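Local coordinates for protein terminal oxygenase component of carbazole (Janthinobacterium sp., PDB 7BUG) that forms the terminal oxygenase of carbazole 1,9a-dioxygenase, using a Rieske [2Fe-2S] cluster and a mononuclear iron to dioxygenate carbazole at the angular C-9a and adjacent C-1 positions, at residues 10-13 and 14-18. Residues are numbered along the deposited sequence; the frame is centred on the assembly and turned at random.
Sequences KRVK and GWAPY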
ATOM      1  N   LYS A  10     -14.902  17.167  16.954  1.00 22.64           N
ATOM      2  CA  LYS A  10     -15.777  18.333  17.289  1.00 24.45           C
ATOM      3  C   LYS A  10     -17.171  18.168  16.682  1.00 24.63           C
ATOM      4  O   LYS A  10     -18.103  18.830  17.148  1.00 26.05           O
ATOM      5  CB  LYS A  10     -15.178  19.633  16.742  1.00 29.22           C
ATOM      6  CG  LYS A  10     -14.067  20.220  17.591  1.00 32.92           C
ATOM      7  CD  LYS A  10     -13.645  21.609  17.153  1.00 35.18           C
ATOM      8  CE  LYS A  10     -12.575  22.191  18.048  1.00 39.09           C
ATOM      9  NZ  LYS A  10     -11.343  21.363  18.051  1.00 41.54           N
ATOM     10  N   ARG A  11     -17.317  17.290  15.692  1.00 22.06           N
ATOM     11  CA  ARG A  11     -18.583  17.050  14.983  1.00 25.27           C
ATOM     12  C   ARG A  11     -19.281  15.817  15.540  1.00 24.19           C
ATOM     13  O   ARG A  11     -20.365  15.522  15.064  1.00 25.20           O
ATOM     14  CB  ARG A  11     -18.297  16.920  13.483  1.00 28.84           C
ATOM     15  CG  ARG A  11     -17.535  18.121  12.948  1.00 35.66           C
ATOM     16  CD  ARG A  11     -17.961  18.518  11.553  1.00 43.61           C
ATOM     17  NE  ARG A  11     -19.408  18.677  11.551  1.00 47.97           N
ATOM     18  CZ  ARG A  11     -20.191  18.541  10.496  1.00 55.19           C
ATOM     19  NH1 ARG A  11     -19.665  18.247   9.317  1.00 56.21           N
ATOM     20  NH2 ARG A  11     -21.500  18.691  10.632  1.00 56.40           N
ATOM     21  N   VAL A  12     -18.696  15.111  16.521  1.00 21.45           N
ATOM     22  CA  VAL A  12     -19.326  13.885  17.075  1.00 21.67           C
ATOM     23  C   VAL A  12     -19.395  13.985  18.598  1.00 21.37           C
ATOM     24  O   VAL A  12     -19.004  13.036  19.318  1.00 22.09           O
ATOM     25  CB  VAL A  12     -18.623  12.591  16.636  1.00 21.91           C
ATOM     26  CG1 VAL A  12     -18.877  12.366  15.153  1.00 23.46           C
ATOM     27  CG2 VAL A  12     -17.142  12.645  16.941  1.00 23.38           C
ATOM     28  N   LYS A  13     -19.937  15.086  19.096  1.00 21.76           N
ATOM     29  CA  LYS A  13     -19.873  15.401  20.531  1.00 20.91           C
ATOM     30  C   LYS A  13     -20.768  14.507  21.377  1.00 19.60           C
ATOM     31  O   LYS A  13     -20.580  14.536  22.561  1.00 24.12           O
ATOM     32  CB  LYS A  13     -20.105  16.911  20.674  1.00 24.38           C
ATOM     33  CG  LYS A  13     -18.912  17.706  20.168  1.00 27.17           C
ATOM     34  CD  LYS A  13     -18.846  19.151  20.643  1.00 31.14           C
ATOM     35  CE  LYS A  13     -20.036  19.924  20.139  1.00 30.88           C
ATOM     36  NZ  LYS A  13     -20.195  19.764  18.676  1.00 34.72           N
ATOM     37  N   GLY A  14     -21.699  13.762  20.793  1.00 20.36           N
ATOM     38  CA  GLY A  14     -22.479  12.744  21.522  1.00 19.48           C
ATOM     39  C   GLY A  14     -21.621  11.585  22.048  1.00 19.82           C
ATOM     40  O   GLY A  14     -22.087  10.891  23.004  1.00 19.56           O
ATOM     41  N   TRP A  15     -20.445  11.335  21.442  1.00 17.72           N
ATOM     42  CA  TRP A  15     -19.697  10.064  21.629  1.00 16.32           C
ATOM     43  C   TRP A  15     -18.283  10.177  21.044  1.00 15.95           C
ATOM     44  O   TRP A  15     -17.774   9.221  20.382  1.00 14.90           O
ATOM     45  CB  TRP A  15     -20.515   8.897  21.066  1.00 16.34           C
ATOM     46  CG  TRP A  15     -21.036   9.132  19.686  1.00 17.23           C
ATOM     47  CD1 TRP A  15     -20.361   8.993  18.512  1.00 17.97           C
ATOM     48  CD2 TRP A  15     -22.398   9.403  19.318  1.00 21.08           C
ATOM     49  NE1 TRP A  15     -21.178   9.227  17.441  1.00 22.08           N
ATOM     50  CE2 TRP A  15     -22.437   9.489  17.904  1.00 22.48           C
ATOM     51  CE3 TRP A  15     -23.579   9.581  20.032  1.00 20.97           C
ATOM     52  CZ2 TRP A  15     -23.601   9.753  17.192  1.00 24.94           C
ATOM     53  CZ3 TRP A  15     -24.718   9.885  19.325  1.00 24.05           C
ATOM     54  CH2 TRP A  15     -24.739   9.934  17.934  1.00 23.93           C
ATOM     55  N   ALA A  16     -17.593  11.278  21.296  1.00 16.66           N
ATOM     56  CA  ALA A  16     -16.286  11.573  20.691  1.00 14.68           C
ATOM     57  C   ALA A  16     -15.227  10.578  21.174  1.00 15.22           C
ATOM     58  O   ALA A  16     -14.409  10.155  20.356  1.00 15.55           O
ATOM     59  CB  ALA A  16     -15.845  12.986  20.979  1.00 16.43           C
ATOM     60  N   PRO A  17     -15.191  10.142  22.453  1.00 15.04           N
ATOM     61  CA  PRO A  17     -14.150   9.193  22.883  1.00 15.05           C
ATOM     62  C   PRO A  17     -14.267   7.861  22.124  1.00 13.59           C
ATOM     63  O   PRO A  17     -13.262   7.296  21.753  1.00 13.84           O
ATOM     64  CB  PRO A  17     -14.398   9.013  24.380  1.00 16.06           C
ATOM     65  CG  PRO A  17     -15.062  10.353  24.779  1.00 17.09           C
ATOM     66  CD  PRO A  17     -15.979  10.641  23.602  1.00 16.26           C
ATOM     67  N   TYR A  18     -15.485   7.441  21.880  1.00 12.76           N
ATOM     68  CA  TYR A  18     -15.746   6.187  21.093  1.00 13.22           C
ATOM     69  C   TYR A  18     -15.193   6.335  19.685  1.00 14.86           C
ATOM     70  O   TYR A  18     -14.578   5.384  19.176  1.00 14.80           O
ATOM     71  CB  TYR A  18     -17.230   5.912  21.063  1.00 13.15           C
ATOM     72  CG  TYR A  18     -17.614   4.711  20.239  1.00 13.91           C
ATOM     73  CD1 TYR A  18     -17.403   3.436  20.693  1.00 13.52           C
ATOM     74  CD2 TYR A  18     -18.157   4.881  18.993  1.00 14.48           C
ATOM     75  CE1 TYR A  18     -17.807   2.341  19.927  1.00 14.07           C
ATOM     76  CE2 TYR A  18     -18.573   3.818  18.226  1.00 13.64           C
ATOM     77  CZ  TYR A  18     -18.424   2.542  18.699  1.00 13.65           C
ATOM     78  OH  TYR A  18     -18.919   1.451  18.031  1.00 12.69           O
TER
HETATM   79  O   HOH W   1     -18.402  13.144  23.498  1.00 22.68           O
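V12 and W15 are joined by the backbone bond of a tight turn, W15 N giving its hydrogen to V12 O at 3.1 Å. Followed outward, the V12 side chain first brings CB near the indole of W15, V12 CB lying 4.3 Å from W15 NE1 and 4.4 Å from W15 CD1 and approaching the ring obliquely. The first torsion (chi1 -70°) then sets CG1 anti to the carbonyl carbon, beside the backbone N, and puts CG2 between that N and the carbonyl carbon. From there V12 CG2 reaches the next residue instead, lying 4.0 Å from A16 CA, while the buried side chain as a whole also touches W350 of helix 349-352. A water bridges K13 O, to which it donates, and A16 N, from which it accepts. K13 itself folds back, its chain bent at chi3 and chi4 until K13 NZ donates to K10 O at 2.8 Å. Beyond the turn, the W15 side chain packs on V363, R366 and S370 of helix 360-372. The V12-W15 segment is a type I beta turn at the protein surface, away from the iron sites, and it delivers W15 to the N-cap position of helix 16-20.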